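PDB 5WTZ: binary enterotoxin of Clostridium perfringens component a from Clostridium perfringens, which transfers ADP-ribose from NAD+ to actin as the enzymatic component of a binary, iota-like enterotoxin. Local coordinates for residues W22-K27 against N173-L178; V143-P148 against L178-D183; Q184-K189 against A208-Q213. All blocks are in the same frame, centred on the assembly; numbering follows the deposited sequence.

Contact 1 (W22-K27 against N173-L178); sequences WAKKRK and NDEENL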
loop_
_atom_site.group_PDB
_atom_site.type_symbol
_atom_site.label_atom_id
_atom_site.label_comp_id
_atom_site.label_asym_id
_atom_site.label_seq_id
_atom_site.Cartn_x
_atom_site.Cartn_y
_atom_site.Cartn_z
ATOM N N TRP A 22 8.948 7.457 -30.437
ATOM C CA TRP A 22 9.587 7.695 -29.143
ATOM C C TRP A 22 9.808 6.382 -28.398
ATOM O O TRP A 22 10.914 6.102 -27.940
ATOM C CB TRP A 22 8.740 8.649 -28.304
ATOM C CG TRP A 22 9.252 8.843 -26.908
ATOM C CD1 TRP A 22 10.331 9.589 -26.522
ATOM C CD2 TRP A 22 8.697 8.295 -25.710
ATOM N NE1 TRP A 22 10.484 9.532 -25.156
ATOM C CE2 TRP A 22 9.490 8.745 -24.634
ATOM C CE3 TRP A 22 7.603 7.469 -25.439
ATOM C CZ2 TRP A 22 9.229 8.392 -23.315
ATOM C CZ3 TRP A 22 7.346 7.122 -24.125
ATOM C CH2 TRP A 22 8.156 7.585 -23.081
ATOM N N ALA A 23 8.756 5.566 -28.319
ATOM C CA ALA A 23 8.829 4.283 -27.638
ATOM C C ALA A 23 9.808 3.346 -28.314
ATOM O O ALA A 23 10.425 2.506 -27.667
ATOM C CB ALA A 23 7.468 3.636 -27.587
ATOM N N LYS A 24 9.945 3.477 -29.623
ATOM C CA LYS A 24 10.627 2.438 -30.366
ATOM C C LYS A 24 12.109 2.438 -30.171
ATOM O O LYS A 24 12.717 1.399 -29.900
ATOM C CB LYS A 24 10.298 2.539 -31.844
ATOM C CG LYS A 24 9.922 1.173 -32.240
ATOM C CD LYS A 24 8.723 0.897 -31.384
ATOM C CE LYS A 24 8.379 -0.530 -31.418
ATOM N NZ LYS A 24 9.382 -1.361 -30.679
ATOM N N LYS A 25 12.680 3.617 -30.309
ATOM C CA LYS A 25 14.093 3.803 -30.097
ATOM C C LYS A 25 14.472 3.448 -28.694
ATOM O O LYS A 25 15.424 2.702 -28.465
ATOM C CB LYS A 25 14.454 5.237 -30.357
ATOM C CG LYS A 25 13.716 5.733 -31.517
ATOM C CD LYS A 25 13.486 7.171 -31.346
ATOM C CE LYS A 25 12.487 7.594 -32.353
ATOM N NZ LYS A 25 12.437 9.041 -32.436
ATOM N N ARG A 26 13.723 3.999 -27.744
ATOM C CA ARG A 26 14.070 3.804 -26.353
ATOM C C ARG A 26 13.907 2.328 -26.014
ATOM O O ARG A 26 14.656 1.796 -25.211
ATOM C CB ARG A 26 13.237 4.705 -25.427
ATOM C CG ARG A 26 11.745 4.414 -25.374
ATOM C CD ARG A 26 11.000 5.575 -24.715
ATOM N NE ARG A 26 11.571 5.939 -23.422
ATOM C CZ ARG A 26 11.209 5.414 -22.254
ATOM N NH1 ARG A 26 10.261 4.488 -22.199
ATOM N NH2 ARG A 26 11.795 5.824 -21.133
ATOM N N LYS A 27 12.967 1.658 -26.670
ATOM C CA LYS A 27 12.801 0.216 -26.497
ATOM C C LYS A 27 14.032 -0.559 -26.979
ATOM O O LYS A 27 14.580 -1.377 -26.239
ATOM C CB LYS A 27 11.557 -0.269 -27.232
ATOM C CG LYS A 27 11.190 -1.704 -26.945
ATOM C CD LYS A 27 9.895 -2.066 -27.654
ATOM C CE LYS A 27 9.687 -3.568 -27.709
ATOM N NZ LYS A 27 9.561 -4.039 -29.114
ATOM N N ASN A 173 4.469 -6.296 -27.496
ATOM C CA ASN A 173 4.506 -6.990 -28.784
ATOM C C ASN A 173 3.858 -6.152 -29.871
ATOM O O ASN A 173 4.445 -5.938 -30.931
ATOM C CB ASN A 173 3.800 -8.347 -28.709
ATOM C CG ASN A 173 4.387 -9.261 -27.651
ATOM O OD1 ASN A 173 3.672 -9.747 -26.771
ATOM N ND2 ASN A 173 5.691 -9.507 -27.733
ATOM N N ASP A 174 2.630 -5.707 -29.616
ATOM C CA ASP A 174 1.978 -4.755 -30.504
ATOM C C ASP A 174 2.878 -3.531 -30.506
ATOM O O ASP A 174 3.146 -2.928 -29.459
ATOM C CB ASP A 174 0.550 -4.432 -30.041
ATOM C CG ASP A 174 -0.169 -3.449 -30.963
ATOM O OD1 ASP A 174 0.342 -3.162 -32.069
ATOM O OD2 ASP A 174 -1.257 -2.967 -30.580
ATOM N N GLU A 175 3.356 -3.177 -31.691
ATOM C CA GLU A 175 4.465 -2.258 -31.803
ATOM C C GLU A 175 3.979 -0.880 -32.260
ATOM O O GLU A 175 4.672 0.123 -32.123
ATOM C CB GLU A 175 5.502 -2.865 -32.729
ATOM C CG GLU A 175 6.738 -3.247 -31.958
ATOM C CD GLU A 175 7.933 -3.581 -32.822
ATOM O OE1 GLU A 175 8.307 -4.769 -32.860
ATOM O OE2 GLU A 175 8.439 -2.664 -33.499
ATOM N N GLU A 176 2.771 -0.857 -32.793
ATOM C CA GLU A 176 1.903 0.269 -32.629
ATOM C C GLU A 176 1.289 0.017 -31.243
ATOM O O GLU A 176 1.456 -1.081 -30.711
ATOM C CB GLU A 176 0.841 0.330 -33.739
ATOM C CG GLU A 176 1.356 0.116 -35.169
ATOM C CD GLU A 176 2.529 1.011 -35.518
ATOM O OE1 GLU A 176 2.270 2.109 -36.054
ATOM O OE2 GLU A 176 3.680 0.602 -35.277
ATOM N N ASN A 177 0.638 0.993 -30.621
ATOM C CA ASN A 177 0.086 0.784 -29.271
ATOM C C ASN A 177 1.017 0.122 -28.244
ATOM O O ASN A 177 0.698 -0.925 -27.686
ATOM C CB ASN A 177 -1.215 -0.029 -29.361
ATOM C CG ASN A 177 -2.357 0.805 -29.846
ATOM O OD1 ASN A 177 -2.324 1.310 -30.973
ATOM N ND2 ASN A 177 -3.374 0.971 -29.013
ATOM N N LEU A 178 2.166 0.742 -28.000
ATOM C CA LEU A 178 3.158 0.216 -27.059
ATOM C C LEU A 178 2.904 0.593 -25.603
ATOM O O LEU A 178 2.352 1.657 -25.307
ATOM C CB LEU A 178 4.533 0.720 -27.435
ATOM C CG LEU A 178 5.129 -0.073 -28.576
ATOM C CD1 LEU A 178 6.039 0.877 -29.262
ATOM C CD2 LEU A 178 5.882 -1.281 -28.059
#
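Lys24 reaches from one side of helix 16-31 to the carboxylate of Glu175, with Lys27 nearby, and beside them Ala23 packs on Leu178. This is a helix-to-loop contact in the N-terminal of the two ADP-ribosyltransferase-like halves of the toxin: residues 173-178 belong to the loop that joins strand 168-171 to strand 179-182. Lys24 and Glu175 cross at about a right angle, the lysine bringing both CE and the ammonium up to one carboxylate oxygen. NZ of Lys24 makes the salt bridge to OE2 of Glu175 at 3.2 Å, and CE of Lys24 lies at 3.0 Å from the same OE2. The Lys24 chain is bent at chi2 (61°) and again at chi4 (71°), the second bend placing NZ beside the acid. Lys27 is straighter up to CE and comes in across Glu175 on the other oxygen; its NZ stays 4.0 Å from OE1 of Glu175, near enough for attraction but beyond a salt bridge. The two ammonium groups approach unusually closely, NZ of Lys24 to NZ of Lys27 at 3.1 Å, and the nearby Glu175 may ease the repulsion. Leu178 sets its two methyls against different partners. CD1 of Leu178 meets CB of Ala23 at 3.5 Å, while CD2 of Leu178 faces CD of Lys27 more loosely, at 4.1 Å. On another side of the helix CD of Arg26 lies over the centre of one face of the Trp22 ring, and NH1 of Arg26 hydrogen-bonds to Ala168 O and Ser170 OG, tying the helix to strand 168-171. The aliphatic part of Lys24 completes the apolar layer: it crosses Leu178 at about a right angle, its CD pressed to a tight 3.4 Å from CD1 of Leu178.

Contact 2 (V143-P148 against L178-D183); sequences VTMTEP and LRVLID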
loop_
_atom_site.group_PDB
_atom_site.type_symbol
_atom_site.label_atom_id
_atom_site.label_comp_id
_atom_site.label_asym_id
_atom_site.label_seq_id
_atom_site.Cartn_x
_atom_site.Cartn_y
_atom_site.Cartn_z
ATOM N N VAL A 143 1.214 0.434 -18.363
ATOM C CA VAL A 143 0.221 1.402 -18.806
ATOM C C VAL A 143 0.384 1.738 -20.279
ATOM O O VAL A 143 1.304 1.244 -20.932
ATOM C CB VAL A 143 0.319 2.700 -17.991
ATOM C CG1 VAL A 143 -0.049 2.436 -16.549
ATOM C CG2 VAL A 143 1.722 3.269 -18.086
ATOM N N THR A 144 -0.494 2.594 -20.794
ATOM C CA THR A 144 -0.421 3.011 -22.192
ATOM C C THR A 144 -0.109 4.508 -22.312
ATOM O O THR A 144 -0.298 5.273 -21.363
ATOM C CB THR A 144 -1.727 2.678 -22.938
ATOM O OG1 THR A 144 -2.803 3.458 -22.411
ATOM C CG2 THR A 144 -2.061 1.220 -22.762
ATOM N N MET A 145 0.376 4.918 -23.483
ATOM C CA MET A 145 0.900 6.272 -23.681
ATOM C C MET A 145 -0.146 7.302 -24.079
ATOM O O MET A 145 0.116 8.504 -24.033
ATOM C CB MET A 145 1.989 6.260 -24.750
ATOM C CG MET A 145 3.145 5.362 -24.408
ATOM S SD MET A 145 4.375 5.254 -25.712
ATOM C CE MET A 145 5.150 3.717 -25.182
ATOM N N THR A 146 -1.314 6.836 -24.497
ATOM C CA THR A 146 -2.321 7.731 -25.050
ATOM C C THR A 146 -3.704 7.395 -24.523
ATOM O O THR A 146 -3.946 6.281 -24.062
ATOM C CB THR A 146 -2.349 7.673 -26.601
ATOM O OG1 THR A 146 -2.424 6.311 -27.038
ATOM C CG2 THR A 146 -1.106 8.322 -27.192
ATOM N N GLU A 147 -4.601 8.373 -24.581
ATOM C CA GLU A 147 -5.984 8.176 -24.183
ATOM C C GLU A 147 -6.580 7.030 -24.970
ATOM O O GLU A 147 -6.482 7.008 -26.190
ATOM C CB GLU A 147 -6.797 9.449 -24.402
ATOM C CG GLU A 147 -8.242 9.335 -23.956
ATOM C CD GLU A 147 -9.061 10.542 -24.352
ATOM O OE1 GLU A 147 -8.722 11.658 -23.902
ATOM O OE2 GLU A 147 -10.038 10.380 -25.122
ATOM N N PRO A 148 -7.191 6.063 -24.274
ATOM C CA PRO A 148 -7.732 4.908 -24.998
ATOM C C PRO A 148 -8.745 5.325 -26.054
ATOM O O PRO A 148 -9.397 6.367 -25.909
ATOM C CB PRO A 148 -8.392 4.086 -23.900
ATOM C CG PRO A 148 -7.629 4.457 -22.655
ATOM C CD PRO A 148 -7.315 5.914 -22.815
ATOM N N LEU A 178 2.166 0.742 -28.000
ATOM C CA LEU A 178 3.158 0.216 -27.059
ATOM C C LEU A 178 2.904 0.593 -25.603
ATOM O O LEU A 178 2.352 1.657 -25.307
ATOM C CB LEU A 178 4.533 0.720 -27.435
ATOM C CG LEU A 178 5.129 -0.073 -28.576
ATOM C CD1 LEU A 178 6.039 0.877 -29.262
ATOM C CD2 LEU A 178 5.882 -1.281 -28.059
ATOM N N ARG A 179 3.353 -0.268 -24.695
ATOM C CA ARG A 179 3.093 -0.083 -23.266
ATOM C C ARG A 179 4.289 0.475 -22.493
ATOM O O ARG A 179 5.428 0.467 -22.960
ATOM C CB ARG A 179 2.654 -1.407 -22.637
ATOM C CG ARG A 179 1.566 -2.113 -23.414
ATOM C CD ARG A 179 1.030 -3.329 -22.666
ATOM N NE ARG A 179 0.451 -2.959 -21.379
ATOM C CZ ARG A 179 -0.719 -2.346 -21.242
ATOM N NH1 ARG A 179 -1.432 -2.037 -22.313
ATOM N NH2 ARG A 179 -1.177 -2.040 -20.038
ATOM N N VAL A 180 4.000 0.964 -21.297
ATOM C CA VAL A 180 5.012 1.519 -20.425
ATOM C C VAL A 180 5.035 0.739 -19.119
ATOM O O VAL A 180 4.019 0.596 -18.454
ATOM C CB VAL A 180 4.750 3.013 -20.150
ATOM C CG1 VAL A 180 5.716 3.543 -19.092
ATOM C CG2 VAL A 180 4.847 3.809 -21.453
ATOM N N LEU A 181 6.198 0.225 -18.760
ATOM C CA LEU A 181 6.314 -0.597 -17.576
ATOM C C LEU A 181 6.943 0.207 -16.436
ATOM O O LEU A 181 8.097 0.623 -16.515
ATOM C CB LEU A 181 7.130 -1.852 -17.899
ATOM C CG LEU A 181 7.362 -2.919 -16.831
ATOM C CD1 LEU A 181 6.089 -3.274 -16.101
ATOM C CD2 LEU A 181 7.973 -4.153 -17.476
ATOM N N ILE A 182 6.163 0.441 -15.386
ATOM C CA ILE A 182 6.630 1.238 -14.256
ATOM C C ILE A 182 7.124 0.358 -13.109
ATOM O O ILE A 182 6.483 -0.631 -12.750
ATOM C CB ILE A 182 5.518 2.161 -13.718
ATOM C CG1 ILE A 182 4.880 2.955 -14.858
ATOM C CG2 ILE A 182 6.067 3.084 -12.639
ATOM C CD1 ILE A 182 3.501 3.478 -14.522
ATOM N N ASP A 183 8.264 0.732 -12.537
ATOM C CA ASP A 183 8.848 0.022 -11.399
ATOM C C ASP A 183 7.899 -0.144 -10.197
ATOM O O ASP A 183 6.909 0.583 -10.046
ATOM C CB ASP A 183 10.118 0.752 -10.957
ATOM C CG ASP A 183 11.102 -0.154 -10.252
ATOM O OD1 ASP A 183 10.852 -1.376 -10.211
ATOM O OD2 ASP A 183 12.134 0.357 -9.756
#
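Met145 lays its terminal methyl against strand 179-182, CE standing 3.7 Å from CG2 of Val180. The chain is extended beyond CG (chi2 176°); CE of Met145 also touches CB of Leu178 and lies 3.5 Å from O of Leu178. Next to it the backbones form an antiparallel hydrogen-bonded pair, with Val143 N to Val180 O at 2.8 Å and Val180 N to Val143 O at 2.7 Å. The side chains of Val143 and Val180 share one face of this small sheet, CG2 of Val143 packing on CB of Val180 (3.7 Å); this CG2 also approaches CD1 of Ile182 (4.0 Å). The other face carries Thr144 and Arg179. Arg179 bends at chi3 (60°) and folds back over its neighbour strand: its guanidinium has Val143 O above one face, and NH1 of Arg179 lies 3.3 Å from the methyl CG2 of Thr144. The charge of Arg179 is met by a salt bridge from NH2 to Asp142, and the Thr144 hydroxyl bonds to Tyr95 O. Strand 179-182 is the middle of a three-stranded antiparallel sheet between 141-144 and 168-171, with Val143 touching Val94 and Tyr96 of strand 92-98 and Met145 reaching Ala19 and Ala23 of helix 16-31.

Contact 3 (Q184-K189 against A208-Q213); sequences QGYSLK and ADLIKQ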
loop_
_atom_site.group_PDB
_atom_site.type_symbol
_atom_site.label_atom_id
_atom_site.label_comp_id
_atom_site.label_asym_id
_atom_site.label_seq_id
_atom_site.Cartn_x
_atom_site.Cartn_y
_atom_site.Cartn_z
ATOM N N GLN A 184 8.218 -1.120 -9.351
ATOM C CA GLN A 184 7.538 -1.330 -8.083
ATOM C C GLN A 184 7.808 -0.181 -7.124
ATOM O O GLN A 184 8.777 0.556 -7.301
ATOM C CB GLN A 184 7.997 -2.637 -7.430
ATOM C CG GLN A 184 7.325 -3.902 -7.920
ATOM C CD GLN A 184 7.617 -5.082 -7.005
ATOM O OE1 GLN A 184 6.731 -5.575 -6.305
ATOM N NE2 GLN A 184 8.867 -5.529 -6.997
ATOM N N GLY A 185 6.949 -0.038 -6.114
ATOM C CA GLY A 185 7.196 0.863 -5.001
ATOM C C GLY A 185 6.444 2.182 -4.988
ATOM O O GLY A 185 6.669 3.015 -4.111
ATOM N N TYR A 186 5.532 2.385 -5.932
ATOM C CA TYR A 186 4.861 3.678 -6.009
ATOM C C TYR A 186 3.421 3.659 -5.529
ATOM O O TYR A 186 2.811 2.601 -5.324
ATOM C CB TYR A 186 4.917 4.212 -7.450
ATOM C CG TYR A 186 6.321 4.474 -7.925
ATOM C CD1 TYR A 186 6.962 5.675 -7.637
ATOM C CD2 TYR A 186 7.020 3.517 -8.647
ATOM C CE1 TYR A 186 8.255 5.914 -8.063
ATOM C CE2 TYR A 186 8.317 3.746 -9.076
ATOM C CZ TYR A 186 8.929 4.945 -8.782
ATOM O OH TYR A 186 10.214 5.179 -9.209
ATOM N N SER A 187 2.888 4.862 -5.349
ATOM C CA SER A 187 1.495 5.053 -5.000
ATOM C C SER A 187 0.854 6.126 -5.891
ATOM O O SER A 187 1.546 6.906 -6.548
ATOM C CB SER A 187 1.361 5.448 -3.527
ATOM O OG SER A 187 2.133 4.595 -2.680
ATOM N N LEU A 188 -0.471 6.150 -5.887
ATOM C CA LEU A 188 -1.254 7.114 -6.640
ATOM C C LEU A 188 -1.896 8.150 -5.725
ATOM O O LEU A 188 -2.555 7.803 -4.737
ATOM C CB LEU A 188 -2.324 6.370 -7.451
ATOM C CG LEU A 188 -3.295 7.098 -8.375
ATOM C CD1 LEU A 188 -3.830 6.099 -9.372
ATOM C CD2 LEU A 188 -4.447 7.724 -7.596
ATOM N N LYS A 189 -1.725 9.421 -6.073
ATOM C CA LYS A 189 -2.350 10.537 -5.359
ATOM C C LYS A 189 -3.196 11.359 -6.314
ATOM O O LYS A 189 -2.666 11.979 -7.253
ATOM C CB LYS A 189 -1.290 11.422 -4.715
ATOM C CG LYS A 189 -1.851 12.587 -3.935
ATOM C CD LYS A 189 -0.746 13.481 -3.424
ATOM C CE LYS A 189 -1.310 14.543 -2.485
ATOM N NZ LYS A 189 -0.253 15.491 -2.074
ATOM N N ALA A 208 -4.044 12.042 -11.589
ATOM C CA ALA A 208 -3.232 11.692 -10.425
ATOM C C ALA A 208 -1.735 11.820 -10.673
ATOM O O ALA A 208 -1.256 11.788 -11.824
ATOM C CB ALA A 208 -3.558 10.274 -9.974
ATOM N N ASP A 209 -1.010 11.940 -9.571
ATOM C CA ASP A 209 0.447 11.908 -9.570
ATOM C C ASP A 209 0.975 10.561 -9.095
ATOM O O ASP A 209 0.458 9.961 -8.139
ATOM C CB ASP A 209 1.030 12.990 -8.662
ATOM C CG ASP A 209 0.900 14.392 -9.234
ATOM O OD1 ASP A 209 0.586 14.582 -10.422
ATOM O OD2 ASP A 209 1.129 15.325 -8.461
ATOM N N LEU A 210 2.024 10.095 -9.754
ATOM C CA LEU A 210 2.781 8.971 -9.244
ATOM C C LEU A 210 3.727 9.509 -8.181
ATOM O O LEU A 210 4.577 10.346 -8.483
ATOM C CB LEU A 210 3.557 8.280 -10.366
ATOM C CG LEU A 210 4.224 6.963 -9.971
ATOM C CD1 LEU A 210 3.336 5.779 -10.323
ATOM C CD2 LEU A 210 5.574 6.856 -10.640
ATOM N N ILE A 211 3.550 9.058 -6.942
ATOM C CA ILE A 211 4.388 9.478 -5.827
ATOM C C ILE A 211 5.040 8.268 -5.185
ATOM O O ILE A 211 4.594 7.131 -5.357
ATOM C CB ILE A 211 3.597 10.241 -4.744
ATOM C CG1 ILE A 211 2.664 9.285 -3.996
ATOM C CG2 ILE A 211 2.858 11.433 -5.349
ATOM C CD1 ILE A 211 2.253 9.779 -2.592
ATOM N N LYS A 212 6.111 8.514 -4.445
ATOM C CA LYS A 212 6.799 7.433 -3.768
ATOM C C LYS A 212 6.735 7.658 -2.272
ATOM O O LYS A 212 7.283 8.632 -1.761
ATOM C CB LYS A 212 8.255 7.339 -4.232
ATOM C CG LYS A 212 8.953 6.058 -3.803
ATOM C CD LYS A 212 10.354 6.001 -4.377
ATOM C CE LYS A 212 10.611 4.674 -5.060
ATOM N NZ LYS A 212 10.439 3.539 -4.114
ATOM N N GLN A 213 6.053 6.761 -1.580
ATOM C CA GLN A 213 5.929 6.852 -0.134
ATOM C C GLN A 213 7.081 6.118 0.535
ATOM O O GLN A 213 7.652 5.198 -0.051
ATOM C CB GLN A 213 4.596 6.269 0.332
ATOM C CG GLN A 213 3.360 6.955 -0.256
ATOM C CD GLN A 213 2.101 6.591 0.499
ATOM O OE1 GLN A 213 1.714 7.276 1.456
ATOM N NE2 GLN A 213 1.448 5.502 0.081
HETATM O O HOH W 1 4.701 4.338 -2.689
HETATM O O HOH W 2 8.118 2.940 -1.585
#
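Ser187 and Ile211 exchange two nearly straight backbone hydrogen bonds, Ser187 N to Ile211 O at 2.8 Å and Ile211 N to Ser187 O at 3.0 Å. Two residues along, Lys189 and Asp209 repeat the pairing, the shorter bond running from Asp209 N to Lys189 O at 2.8 Å. The Ser187 hydroxyl is gripped beside the strands: NE2 of Gln213 donates to OG of Ser187 at 3.0 Å, 16° out of its amide plane, and a water sits 2.6 Å from the same OG. The same water donates to Gly185 O and accepts from Gln213 N, bridging the two segments beyond the Ser187-Ile211 pair; OE1 of Gln213 is held by Asn134. Gly185 has a positive phi (103°), a conformation in which a CB would be jammed against the preceding carbonyl O. The Tyr186 ring lies between two side chains. CD2 of Leu210 makes a CH-pi contact over one face, 3.8 Å from the ring centroid, while Lys212 passes by the opposite face, its ammonium at most weakly attracted; Ile211 O meets the ring edge in plane. Farther along, CG of Leu188 packs on CB of Ala208 at 3.6 Å. Such pairing is that of a regular antiparallel beta hairpin, here strands 187-198 and 201-211 within the mixed five-stranded sheet of an ADP-ribosyltransferase fold.

Contacts 1 and 2 share Leu178 and lie about 10 Å apart, centre to centre. They also touch directly, CB of Ala23 meeting CE of Met145 at 3.3 Å, so helix 16-31 packs directly on a residue close to the end of strand 141-144. Contact 2 is buried and combines strand pairing with apolar packing; contact 1 is partly buried, and its salt bridge lies toward the loop at the surface. Contact 3, also partly buried, belongs to the larger five-stranded sheet, nearer the chain centre, and relies on a longer ladder of backbone bonds with a water bridging beside it. Its strand 187-198 directly follows strand 179-182 of contact 2, and Leu210 packs against Ile182. All three lie away from the NAD+ site.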